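Local structure of Cyclo(L-tyrosyl-L-tyrosyl) synthase (Mycobacterium tuberculosis, 2X9Q) at residues Glu57-Glu62 against Ile75-Gly80; Trp105-Thr108 against Arg112-Phe115; Gln71-Ile76 against Met262-Gly267; Ile85-Gly90 against Gln97-Leu102. The protein probably makes the cyclodipeptide cyclo(L-tyrosyl-L-tyrosyl) from two molecules of L-tyrosyl-tRNA(Tyr), without using ATP, as a step toward mycocyclosin. All coordinates share one frame; numbering follows the deposited sequence.

Contact 1. Residues Glu57-Glu62 against Ile75-Gly80; sequences EATAQE and IIHTEG
His77 reaches from helix 71-79 to Gln61 and Thr59 on the edge strand 59-61. The strand pairs antiparallel with strand 64-68, and the helix follows that pair directly in the chain. The contact therefore ties one of the two outermost strands of the mixed, Rossmann-like sheet to the next helix. The backbones stay well apart, with the CA atoms of Thr59 and His77 10.6 Å from each other, and the side chains span the gap.

The CB of His77 points at the strand. CG is anti to the backbone N (chi1 177°), and this carries the imidazole straight out from the helix. Of the ring atoms, CD2 only skirts the amide of Gln61. CE1 meets the CG2 methyl of Thr59 at 4.0 Å, which lies at the ring edge near its plane. CE1 is also 3.3 Å from OE1 of Gln61. NE2, at the tip, donates a hydrogen bond to OE1 of Gln61 over 2.9 Å. The bond is bent, with an angle of 138° at the hydrogen. OE1 lies in the ring plane, but NE2 sits above the plane of the amide, and the two planes are 70° apart. Val66 of strand 64-68 touches both side chains.

OE1 of Gln61 also accepts a hydrogen bond from NE1 of Trp105. Two N-H groups thus converge on one amide oxygen and fix which way the amide is turned. For His77 the bond means that NE2 carries a proton.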
loop_
_atom_site.group_PDB
_atom_site.type_symbol
_atom_site.label_atom_id
_atom_site.label_comp_id
_atom_site.label_asym_id
_atom_site.label_seq_id
_atom_site.Cartn_x
_atom_site.Cartn_y
_atom_site.Cartn_z
ATOM N N GLU A 57 -14.635 5.069 13.114
ATOM C CA GLU A 57 -13.550 5.379 14.043
ATOM C C GLU A 57 -12.776 4.072 14.188
ATOM O O GLU A 57 -13.224 3.020 13.680
ATOM C CB GLU A 57 -14.117 5.815 15.397
ATOM C CG GLU A 57 -15.044 7.045 15.334
ATOM C CD GLU A 57 -16.062 7.056 16.498
ATOM O OE1 GLU A 57 -16.832 6.062 16.677
ATOM O OE2 GLU A 57 -16.068 8.064 17.254
ATOM N N ALA A 58 -11.661 4.160 14.913
ATOM C CA ALA A 58 -10.711 3.094 15.085
ATOM C C ALA A 58 -11.247 2.031 16.060
ATOM O O ALA A 58 -11.864 2.361 17.076
ATOM C CB ALA A 58 -9.397 3.672 15.582
ATOM N N THR A 59 -11.039 0.755 15.724
ATOM C CA THR A 59 -11.286 -0.316 16.665
ATOM C C THR A 59 -9.897 -0.900 17.140
ATOM O O THR A 59 -8.980 -1.102 16.319
ATOM C CB THR A 59 -12.381 -1.327 16.132
ATOM O OG1 THR A 59 -12.338 -2.545 16.895
ATOM C CG2 THR A 59 -12.174 -1.728 14.752
ATOM N N ALA A 60 -9.727 -1.052 18.465
ATOM C CA ALA A 60 -8.517 -1.664 19.065
ATOM C C ALA A 60 -8.468 -3.195 18.920
ATOM O O ALA A 60 -9.408 -3.882 19.311
ATOM C CB ALA A 60 -8.383 -1.258 20.523
ATOM N N GLN A 61 -7.391 -3.716 18.282
ATOM C CA GLN A 61 -7.241 -5.145 18.019
ATOM C C GLN A 61 -5.746 -5.517 18.189
ATOM O O GLN A 61 -4.875 -4.965 17.490
ATOM C CB GLN A 61 -7.641 -5.521 16.557
ATOM C CG GLN A 61 -9.011 -5.138 16.128
ATOM C CD GLN A 61 -9.416 -5.801 14.823
ATOM O OE1 GLN A 61 -8.703 -5.775 13.803
ATOM N NE2 GLN A 61 -10.603 -6.352 14.822
ATOM N N GLU A 62 -5.446 -6.451 19.099
ATOM C CA GLU A 62 -4.083 -6.991 19.291
ATOM C C GLU A 62 -3.002 -5.932 19.194
ATOM O O GLU A 62 -2.049 -6.092 18.395
ATOM C CB GLU A 62 -3.784 -8.076 18.248
ATOM C CG GLU A 62 -4.648 -9.321 18.372
ATOM C CD GLU A 62 -6.099 -9.042 17.962
ATOM O OE1 GLU A 62 -6.309 -8.377 16.917
ATOM O OE2 GLU A 62 -7.018 -9.476 18.678
ATOM N N ILE A 75 -16.996 -2.991 6.592
ATOM C CA ILE A 75 -17.590 -4.274 6.275
ATOM C C ILE A 75 -16.523 -5.258 5.801
ATOM O O ILE A 75 -16.506 -6.454 6.202
ATOM C CB ILE A 75 -18.737 -4.115 5.205
ATOM C CG1 ILE A 75 -19.954 -3.415 5.884
ATOM C CG2 ILE A 75 -19.125 -5.500 4.702
ATOM C CD1 ILE A 75 -20.939 -3.073 4.950
ATOM N N ILE A 76 -15.631 -4.797 4.901
ATOM C CA ILE A 76 -14.565 -5.710 4.424
ATOM C C ILE A 76 -13.597 -6.194 5.539
ATOM O O ILE A 76 -13.170 -7.374 5.568
ATOM C CB ILE A 76 -13.833 -4.974 3.258
ATOM C CG1 ILE A 76 -14.786 -4.967 2.025
ATOM C CG2 ILE A 76 -12.536 -5.667 2.961
ATOM C CD1 ILE A 76 -14.393 -3.874 0.850
ATOM N N HIS A 77 -13.253 -5.283 6.437
ATOM C CA HIS A 77 -12.450 -5.614 7.590
ATOM C C HIS A 77 -13.141 -6.727 8.365
ATOM O O HIS A 77 -12.496 -7.720 8.712
ATOM C CB HIS A 77 -12.350 -4.388 8.513
ATOM C CG HIS A 77 -11.582 -4.630 9.794
ATOM N ND1 HIS A 77 -11.854 -3.930 10.942
ATOM C CD2 HIS A 77 -10.636 -5.561 10.133
ATOM C CE1 HIS A 77 -11.046 -4.337 11.914
ATOM N NE2 HIS A 77 -10.341 -5.370 11.471
ATOM N N THR A 78 -14.437 -6.546 8.669
ATOM C CA THR A 78 -15.242 -7.586 9.359
ATOM C C THR A 78 -15.361 -8.906 8.596
ATOM O O THR A 78 -15.433 -9.959 9.213
ATOM C CB THR A 78 -16.700 -7.005 9.661
ATOM O OG1 THR A 78 -16.502 -5.834 10.427
ATOM C CG2 THR A 78 -17.490 -7.981 10.508
ATOM N N GLU A 79 -15.416 -8.894 7.259
ATOM C CA GLU A 79 -15.407 -10.139 6.544
ATOM C C GLU A 79 -14.117 -10.977 6.882
ATOM O O GLU A 79 -14.140 -12.209 6.809
ATOM C CB GLU A 79 -15.400 -9.917 5.040
ATOM C CG GLU A 79 -16.562 -9.101 4.505
ATOM C CD GLU A 79 -17.801 -9.979 4.230
ATOM O OE1 GLU A 79 -18.382 -9.858 3.165
ATOM O OE2 GLU A 79 -18.120 -10.848 5.059
ATOM N N GLY A 80 -12.971 -10.321 7.121
ATOM C CA GLY A 80 -11.779 -11.111 7.516
ATOM C C GLY A 80 -11.285 -12.058 6.449
ATOM O O GLY A 80 -10.742 -13.162 6.773
#

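Contact 2. Residues Trp105-Thr108 against Arg112-Phe115; sequences WGLT and RVDF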
loop_
_atom_site.group_PDB
_atom_site.type_symbol
_atom_site.label_atom_id
_atom_site.label_comp_id
_atom_site.label_asym_id
_atom_site.label_seq_id
_atom_site.Cartn_x
_atom_site.Cartn_y
_atom_site.Cartn_z
ATOM N N TRP A 105 -1.375 -9.689 14.463
ATOM C CA TRP A 105 -2.649 -8.960 14.291
ATOM C C TRP A 105 -3.293 -9.512 13.049
ATOM O O TRP A 105 -4.467 -9.859 13.089
ATOM C CB TRP A 105 -2.454 -7.458 14.114
ATOM C CG TRP A 105 -3.685 -6.761 13.570
ATOM C CD1 TRP A 105 -4.826 -6.466 14.276
ATOM C CD2 TRP A 105 -3.905 -6.292 12.229
ATOM N NE1 TRP A 105 -5.738 -5.879 13.444
ATOM C CE2 TRP A 105 -5.202 -5.773 12.180
ATOM C CE3 TRP A 105 -3.116 -6.268 11.044
ATOM C CZ2 TRP A 105 -5.735 -5.196 11.021
ATOM C CZ3 TRP A 105 -3.680 -5.743 9.870
ATOM C CH2 TRP A 105 -4.964 -5.217 9.873
ATOM N N GLY A 106 -2.532 -9.651 11.955
ATOM C CA GLY A 106 -3.085 -10.145 10.677
ATOM C C GLY A 106 -3.669 -11.558 10.747
ATOM O O GLY A 106 -4.773 -11.839 10.198
ATOM N N LEU A 107 -2.925 -12.477 11.371
ATOM C CA LEU A 107 -3.396 -13.829 11.411
ATOM C C LEU A 107 -4.575 -13.980 12.369
ATOM O O LEU A 107 -5.380 -14.879 12.179
ATOM C CB LEU A 107 -2.272 -14.777 11.832
ATOM C CG LEU A 107 -1.210 -15.048 10.760
ATOM C CD1 LEU A 107 -0.060 -15.843 11.313
ATOM C CD2 LEU A 107 -1.743 -15.655 9.505
ATOM N N THR A 108 -4.663 -13.143 13.379
ATOM C CA THR A 108 -5.829 -13.145 14.254
ATOM C C THR A 108 -7.093 -12.688 13.496
ATOM O O THR A 108 -8.196 -13.176 13.802
ATOM C CB THR A 108 -5.591 -12.306 15.493
ATOM O OG1 THR A 108 -4.417 -12.837 16.121
ATOM C CG2 THR A 108 -6.857 -12.310 16.502
ATOM N N ARG A 112 -6.193 -14.913 5.389
ATOM C CA ARG A 112 -4.923 -14.950 4.689
ATOM C C ARG A 112 -4.309 -13.529 4.757
ATOM O O ARG A 112 -5.066 -12.542 4.786
ATOM C CB ARG A 112 -5.268 -15.384 3.272
ATOM C CG ARG A 112 -4.139 -15.916 2.492
ATOM C CD ARG A 112 -4.408 -15.914 0.926
ATOM N NE ARG A 112 -3.161 -15.497 0.258
ATOM C CZ ARG A 112 -2.952 -15.408 -1.052
ATOM N NH1 ARG A 112 -3.920 -15.705 -1.934
ATOM N NH2 ARG A 112 -1.732 -15.042 -1.477
ATOM N N VAL A 113 -2.974 -13.413 4.836
ATOM C CA VAL A 113 -2.307 -12.110 5.007
ATOM C C VAL A 113 -1.110 -12.071 4.089
ATOM O O VAL A 113 -0.283 -13.035 4.092
ATOM C CB VAL A 113 -1.816 -11.862 6.428
ATOM C CG1 VAL A 113 -0.989 -10.513 6.510
ATOM C CG2 VAL A 113 -2.958 -11.866 7.428
ATOM N N ASP A 114 -0.974 -11.014 3.292
ATOM C CA ASP A 114 0.231 -10.884 2.386
ATOM C C ASP A 114 0.972 -9.589 2.759
ATOM O O ASP A 114 0.348 -8.489 2.740
ATOM C CB ASP A 114 -0.146 -10.831 0.921
ATOM C CG ASP A 114 -0.463 -12.195 0.345
ATOM O OD1 ASP A 114 0.481 -12.882 -0.090
ATOM O OD2 ASP A 114 -1.606 -12.628 0.399
ATOM N N PHE A 115 2.232 -9.709 3.193
ATOM C CA PHE A 115 3.069 -8.561 3.396
ATOM C C PHE A 115 3.560 -8.317 1.982
ATOM O O PHE A 115 3.927 -9.288 1.307
ATOM C CB PHE A 115 4.339 -8.933 4.200
ATOM C CG PHE A 115 4.168 -8.967 5.653
ATOM C CD1 PHE A 115 4.044 -7.789 6.350
ATOM C CD2 PHE A 115 4.132 -10.201 6.342
ATOM C CE1 PHE A 115 3.949 -7.773 7.746
ATOM C CE2 PHE A 115 3.996 -10.208 7.741
ATOM C CZ PHE A 115 3.925 -8.994 8.439
#
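The CG2 methyl of Val113 packs against the backbone of Gly106. The contact packs the end of the helix on the start of the second strand in a beta-alpha-beta unit formed by strand 82-87, helix 96-109 and strand 112-117. CG2 lies 3.3 Å from the carbonyl O of Gly106 and nearly as close to its carbonyl C. Gly106 has no side chain, so strand and helix come close together: its CA is 6.1 Å from the CA of Val113. No hydrogen bond crosses the contact. The same methyl lies 4.0 Å from Leu107 N. The CD2 of Leu107 makes a looser apolar touch at 4.5 Å.

Val113 points at the helix, and CG2 is set anti to its carbonyl carbon (chi1 175° to CG1). The second shell is mostly sheet. Leu165 of strand 165-169 touches both Val113 and Leu107, and Ile85 of strand 82-87 also touches Val113. The backbone of Val113 pairs with Arg164 and Cys166.

Side chains on the other face of strand 112-117 meet one another. Arg112 points away from the helix, and its NH2 forms a salt bridge with Asp114 OD2 at 3.1 Å.

Contact 3. Residues Gln71-Ile76 against Met262-Gly267; sequences QQCQII and MLYARG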
loop_
_atom_site.group_PDB
_atom_site.type_symbol
_atom_site.label_atom_id
_atom_site.label_comp_id
_atom_site.label_asym_id
_atom_site.label_seq_id
_atom_site.Cartn_x
_atom_site.Cartn_y
_atom_site.Cartn_z
ATOM N N GLN A 71 -17.247 3.375 5.514
ATOM C CA GLN A 71 -18.122 2.350 6.146
ATOM C C GLN A 71 -18.094 1.054 5.366
ATOM O O GLN A 71 -18.345 -0.037 5.927
ATOM C CB GLN A 71 -19.558 2.807 6.088
ATOM C CG GLN A 71 -19.828 4.094 6.744
ATOM C CD GLN A 71 -21.374 4.327 6.768
ATOM O OE1 GLN A 71 -22.072 3.733 7.611
ATOM N NE2 GLN A 71 -21.890 5.107 5.814
ATOM N N GLN A 72 -17.865 1.125 4.053
ATOM C CA GLN A 72 -17.816 -0.134 3.324
ATOM C C GLN A 72 -16.468 -0.899 3.562
ATOM O O GLN A 72 -16.445 -2.129 3.610
ATOM C CB GLN A 72 -17.979 0.147 1.832
ATOM C CG GLN A 72 -19.473 0.642 1.570
ATOM C CD GLN A 72 -19.783 0.975 0.134
ATOM O OE1 GLN A 72 -20.804 1.595 -0.120
ATOM N NE2 GLN A 72 -18.957 0.527 -0.830
ATOM N N CYS A 73 -15.392 -0.133 3.795
ATOM C CA CYS A 73 -14.104 -0.741 4.187
ATOM C C CYS A 73 -14.313 -1.441 5.520
ATOM O O CYS A 73 -13.637 -2.388 5.803
ATOM C CB CYS A 73 -13.027 0.359 4.430
ATOM S SG CYS A 73 -12.634 1.286 2.834
ATOM N N GLN A 74 -15.152 -0.894 6.383
ATOM C CA GLN A 74 -15.334 -1.571 7.662
ATOM C C GLN A 74 -16.031 -2.892 7.533
ATOM O O GLN A 74 -15.759 -3.812 8.326
ATOM C CB GLN A 74 -16.077 -0.682 8.618
ATOM C CG GLN A 74 -16.325 -1.337 10.003
ATOM C CD GLN A 74 -17.263 -0.548 10.786
ATOM O OE1 GLN A 74 -18.445 -0.919 10.867
ATOM N NE2 GLN A 74 -16.786 0.601 11.381
ATOM N N ILE A 75 -16.996 -2.991 6.592
ATOM C CA ILE A 75 -17.590 -4.274 6.275
ATOM C C ILE A 75 -16.523 -5.258 5.801
ATOM O O ILE A 75 -16.506 -6.454 6.202
ATOM C CB ILE A 75 -18.737 -4.115 5.205
ATOM C CG1 ILE A 75 -19.954 -3.415 5.884
ATOM C CG2 ILE A 75 -19.125 -5.500 4.702
ATOM C CD1 ILE A 75 -20.939 -3.073 4.950
ATOM N N ILE A 76 -15.631 -4.797 4.901
ATOM C CA ILE A 76 -14.565 -5.710 4.424
ATOM C C ILE A 76 -13.597 -6.194 5.539
ATOM O O ILE A 76 -13.170 -7.374 5.568
ATOM C CB ILE A 76 -13.833 -4.974 3.258
ATOM C CG1 ILE A 76 -14.786 -4.967 2.025
ATOM C CG2 ILE A 76 -12.536 -5.667 2.961
ATOM C CD1 ILE A 76 -14.393 -3.874 0.850
HETATM N N MSE A 262 -9.796 9.680 -3.611
HETATM C CA MSE A 262 -10.403 9.403 -4.917
HETATM C C MSE A 262 -10.891 7.929 -5.035
HETATM O O MSE A 262 -12.050 7.657 -5.438
HETATM C CB MSE A 262 -9.368 9.625 -6.042
HETATM C CG MSE A 262 -9.932 9.327 -7.394
HETATM SE SE MSE A 262 -8.621 9.659 -8.790
HETATM C CE MSE A 262 -8.577 11.648 -8.621
ATOM N N LEU A 263 -9.990 6.967 -4.728
ATOM C CA LEU A 263 -10.254 5.542 -5.034
ATOM C C LEU A 263 -11.433 4.981 -4.229
ATOM O O LEU A 263 -12.152 4.077 -4.718
ATOM C CB LEU A 263 -9.036 4.700 -4.684
ATOM C CG LEU A 263 -7.697 5.069 -5.346
ATOM C CD1 LEU A 263 -6.746 3.856 -5.232
ATOM C CD2 LEU A 263 -7.933 5.496 -6.768
ATOM N N TYR A 264 -11.619 5.498 -3.013
ATOM C CA TYR A 264 -12.729 5.021 -2.126
ATOM C C TYR A 264 -13.920 6.020 -2.022
ATOM O O TYR A 264 -14.677 5.987 -1.039
ATOM C CB TYR A 264 -12.194 4.630 -0.673
ATOM C CG TYR A 264 -11.038 3.646 -0.808
ATOM C CD1 TYR A 264 -11.271 2.290 -1.133
ATOM C CD2 TYR A 264 -9.687 4.062 -0.669
ATOM C CE1 TYR A 264 -10.203 1.408 -1.371
ATOM C CE2 TYR A 264 -8.651 3.173 -0.883
ATOM C CZ TYR A 264 -8.913 1.863 -1.257
ATOM O OH TYR A 264 -7.882 0.979 -1.395
ATOM N N ALA A 265 -14.084 6.876 -3.025
ATOM C CA ALA A 265 -15.042 7.961 -2.919
ATOM C C ALA A 265 -16.376 7.493 -3.493
ATOM O O ALA A 265 -16.388 6.687 -4.465
ATOM C CB ALA A 265 -14.539 9.166 -3.796
ATOM N N ARG A 266 -17.450 8.189 -3.094
ATOM C CA ARG A 266 -18.723 8.172 -3.854
ATOM C C ARG A 266 -18.507 8.775 -5.224
ATOM O O ARG A 266 -17.397 9.221 -5.547
ATOM C CB ARG A 266 -19.757 9.016 -3.061
ATOM C CG ARG A 266 -20.136 8.349 -1.688
ATOM C CD ARG A 266 -20.427 6.839 -1.916
ATOM N NE ARG A 266 -21.013 6.141 -0.736
ATOM C CZ ARG A 266 -21.079 4.817 -0.582
ATOM N NH1 ARG A 266 -20.697 3.984 -1.586
ATOM N NH2 ARG A 266 -21.565 4.303 0.562
ATOM N N GLY A 267 -19.527 8.745 -6.069
ATOM C CA GLY A 267 -19.400 9.290 -7.390
ATOM C C GLY A 267 -18.868 8.247 -8.354
ATOM O O GLY A 267 -19.112 7.036 -8.195
#
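Gln72 and Arg266 join by hydrogen bonds, and Cys73 and Tyr264 by a sulfur-aromatic contact. Together they link the start of helix 71-79 to the turn that follows the short helix 260-263. Both elements belong to the Rossmann-like domain of the cyclodipeptide synthase, although 185 residues lie between them.

The polar part lies on the outside. The guanidinium of Arg266 grips Gln72 end-on. Its NH1 and NH2 both donate to the single atom OE1, at 2.8 Å and 2.9 Å respectively. OE1 sits at the edge of the guanidinium, near its plane. Both nitrogens come to OE1 from the same face of the amide, well above its plane, and the two flat groups are 60° apart. Both bonds are bent, close to 140° at the hydrogen. Gln72 stretches out beyond CG, while Arg266 bends at its second torsion, and the two side chains come from opposite directions. A cation held by a neutral amide oxygen probably polarises that amide.

The apolar part is more buried. SG of Cys73 is 4.9 Å from the centroid of the Tyr264 ring. It stands 33° off the ring normal, an oblique approach. Its nearest ring atom is CD1, at 4.3 Å.

Packing around the Tyr264 ring completes the setting. Phe69 and Ala272 also touch Tyr264. The Tyr264 side chain lies about 10 Å from those of Tyr253 and Glu233, which probably serve the active site. On the far side of the ring from SG, Leu263 CB lies 4.0 Å above the plane of Tyr264, offset toward its rim.

Contact 4. Residues Ile85-Gly90 against Gln97-Leu102; sequences IGVSPG and QRLRDL
Ile85 meets Leu102 with CG1 anti to its own carbonyl carbon (chi1 -62°) and the chain beyond it extended (chi2 -173°). These two torsions carry CD1 out toward the helix backbone, where it comes to rest 3.6 Å from Leu102 O. The other branch of Ile85, CG2, meets the CD1 methyl of Leu102 at 4.0 Å. The two side chains cross obliquely. The CB of Leu102 points toward the strand.

One turn earlier in the helix, Leu99 meets Val87. The CB of Leu99 does not point straight at the strand. With chi1 -71° and an extended chi2, its CD2 still comes round to lie 3.9 Å from Val87 CG2. That methyl is the branch of Val87 placed beside its backbone N.

The two pairs follow the alternation of the strand: Ile85 and Val87, two residues apart, both point toward the helix. They pack the first strand against the helix of a beta-alpha-beta crossover, in which strands 82-87 and 112-117 run parallel as neighbours in the Rossmann-like sheet. All four side chains are buried, and no hydrogen bond crosses between the segments. Phe115 of strand 112-117 touches Ile85, Val87 and Leu99. Phe94 packs on Val87, Leu99 and Leu102.

The strand ends at Val87, and the next residue is Ser88, the probable nucleophile. Its OG is hydrogen-bonded to the hydroxyl of Tyr253, a probable substrate-binding residue whose side chain lies about 6 Å from that of Val87.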
loop_
_atom_site.group_PDB
_atom_site.type_symbol
_atom_site.label_atom_id
_atom_site.label_comp_id
_atom_site.label_asym_id
_atom_site.label_seq_id
_atom_site.Cartn_x
_atom_site.Cartn_y
_atom_site.Cartn_z
ATOM N N ILE A 85 -0.535 -6.034 4.009
ATOM C CA ILE A 85 0.246 -5.192 4.899
ATOM C C ILE A 85 1.416 -4.690 4.044
ATOM O O ILE A 85 2.352 -5.454 3.793
ATOM C CB ILE A 85 0.726 -6.040 6.075
ATOM C CG1 ILE A 85 -0.571 -6.542 6.824
ATOM C CG2 ILE A 85 1.472 -5.194 7.143
ATOM C CD1 ILE A 85 -0.242 -7.286 8.145
ATOM N N GLY A 86 1.319 -3.468 3.540
ATOM C CA GLY A 86 2.360 -2.939 2.661
ATOM C C GLY A 86 3.541 -2.528 3.542
ATOM O O GLY A 86 3.340 -2.118 4.713
ATOM N N VAL A 87 4.764 -2.724 3.040
ATOM C CA VAL A 87 5.937 -2.384 3.873
ATOM C C VAL A 87 6.892 -1.561 2.977
ATOM O O VAL A 87 7.074 -1.907 1.853
ATOM C CB VAL A 87 6.656 -3.678 4.428
ATOM C CG1 VAL A 87 7.816 -3.261 5.339
ATOM C CG2 VAL A 87 5.683 -4.557 5.234
ATOM N N SER A 88 7.367 -0.406 3.460
ATOM C CA SER A 88 8.262 0.501 2.722
ATOM C C SER A 88 9.706 0.272 3.176
ATOM O O SER A 88 9.969 0.216 4.355
ATOM C CB SER A 88 7.966 1.951 3.096
ATOM O OG SER A 88 6.580 2.154 2.895
ATOM N N PRO A 89 10.635 0.192 2.250
ATOM C CA PRO A 89 12.042 -0.068 2.608
ATOM C C PRO A 89 12.604 1.238 3.202
ATOM O O PRO A 89 12.036 2.304 2.948
ATOM C CB PRO A 89 12.648 -0.438 1.240
ATOM C CG PRO A 89 11.893 0.406 0.278
ATOM C CD PRO A 89 10.438 0.284 0.786
ATOM N N GLY A 90 13.630 1.188 4.046
ATOM C CA GLY A 90 14.207 2.460 4.550
ATOM C C GLY A 90 13.346 3.237 5.558
ATOM O O GLY A 90 13.561 4.410 5.805
ATOM N N GLN A 97 10.169 -6.036 15.626
ATOM C CA GLN A 97 9.035 -6.236 16.570
ATOM C C GLN A 97 7.693 -5.749 15.919
ATOM O O GLN A 97 6.666 -6.414 16.084
ATOM C CB GLN A 97 9.280 -5.437 17.884
ATOM C CG GLN A 97 8.175 -5.667 19.013
ATOM C CD GLN A 97 8.002 -7.175 19.305
ATOM O OE1 GLN A 97 6.934 -7.791 19.048
ATOM N NE2 GLN A 97 9.096 -7.809 19.758
ATOM N N ARG A 98 7.711 -4.585 15.237
ATOM C CA ARG A 98 6.471 -4.057 14.646
ATOM C C ARG A 98 5.969 -5.036 13.590
ATOM O O ARG A 98 4.778 -5.248 13.499
ATOM C CB ARG A 98 6.665 -2.696 13.984
ATOM C CG ARG A 98 5.311 -2.050 13.415
ATOM C CD ARG A 98 4.699 -1.369 14.568
ATOM N NE ARG A 98 5.559 -0.201 14.730
ATOM C CZ ARG A 98 5.720 0.469 15.857
ATOM N NH1 ARG A 98 5.048 0.112 16.966
ATOM N NH2 ARG A 98 6.546 1.516 15.842
ATOM N N LEU A 99 6.873 -5.625 12.786
ATOM C CA LEU A 99 6.454 -6.588 11.749
ATOM C C LEU A 99 5.857 -7.832 12.396
ATOM O O LEU A 99 4.875 -8.409 11.901
ATOM C CB LEU A 99 7.618 -6.964 10.838
ATOM C CG LEU A 99 8.055 -5.813 9.877
ATOM C CD1 LEU A 99 9.446 -6.193 9.292
ATOM C CD2 LEU A 99 6.969 -5.666 8.740
ATOM N N ARG A 100 6.501 -8.311 13.465
ATOM C CA ARG A 100 5.899 -9.448 14.182
ATOM C C ARG A 100 4.512 -9.099 14.734
ATOM O O ARG A 100 3.633 -9.897 14.683
ATOM C CB ARG A 100 6.787 -9.873 15.346
ATOM C CG ARG A 100 6.420 -11.230 15.928
ATOM C CD ARG A 100 7.482 -11.612 17.011
ATOM N NE ARG A 100 6.845 -12.583 17.889
ATOM C CZ ARG A 100 6.796 -13.878 17.619
ATOM N NH1 ARG A 100 7.388 -14.377 16.512
ATOM N NH2 ARG A 100 6.164 -14.675 18.453
ATOM N N ASP A 101 4.368 -7.940 15.326
ATOM C CA ASP A 101 3.093 -7.563 15.920
ATOM C C ASP A 101 2.019 -7.493 14.804
ATOM O O ASP A 101 0.885 -8.045 14.935
ATOM C CB ASP A 101 3.282 -6.228 16.638
ATOM C CG ASP A 101 4.058 -6.374 17.959
ATOM O OD1 ASP A 101 4.268 -7.539 18.369
ATOM O OD2 ASP A 101 4.429 -5.334 18.546
ATOM N N LEU A 102 2.416 -6.945 13.656
ATOM C CA LEU A 102 1.513 -6.861 12.502
ATOM C C LEU A 102 1.086 -8.218 11.992
ATOM O O LEU A 102 -0.081 -8.441 11.574
ATOM C CB LEU A 102 2.167 -6.035 11.333
ATOM C CG LEU A 102 2.084 -4.513 11.523
ATOM C CD1 LEU A 102 3.083 -3.717 10.547
ATOM C CD2 LEU A 102 0.643 -3.998 11.287
#

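From the N terminus, contact 1 closes the first short loop, round strand 64-68, by joining strand 59-61 to helix 71-79. Contact 3 opens on the same helix, sharing Ile75 and Ile76 with contact 1, and does not close until residues 262-267. Contacts 4 and 2 both nest inside that long loop and follow one another in series. Contact 4 sets strand 82-87 on helix 96-109, and contact 2 returns from that helix to strand 112-117. They meet where the two strands pair, and Phe115 packs on Ile85. Contact 1 touches contact 2 where Gln61 and Glu62 meet Trp105 and Thr108. Contact 3 stays apart from contacts 2 and 4.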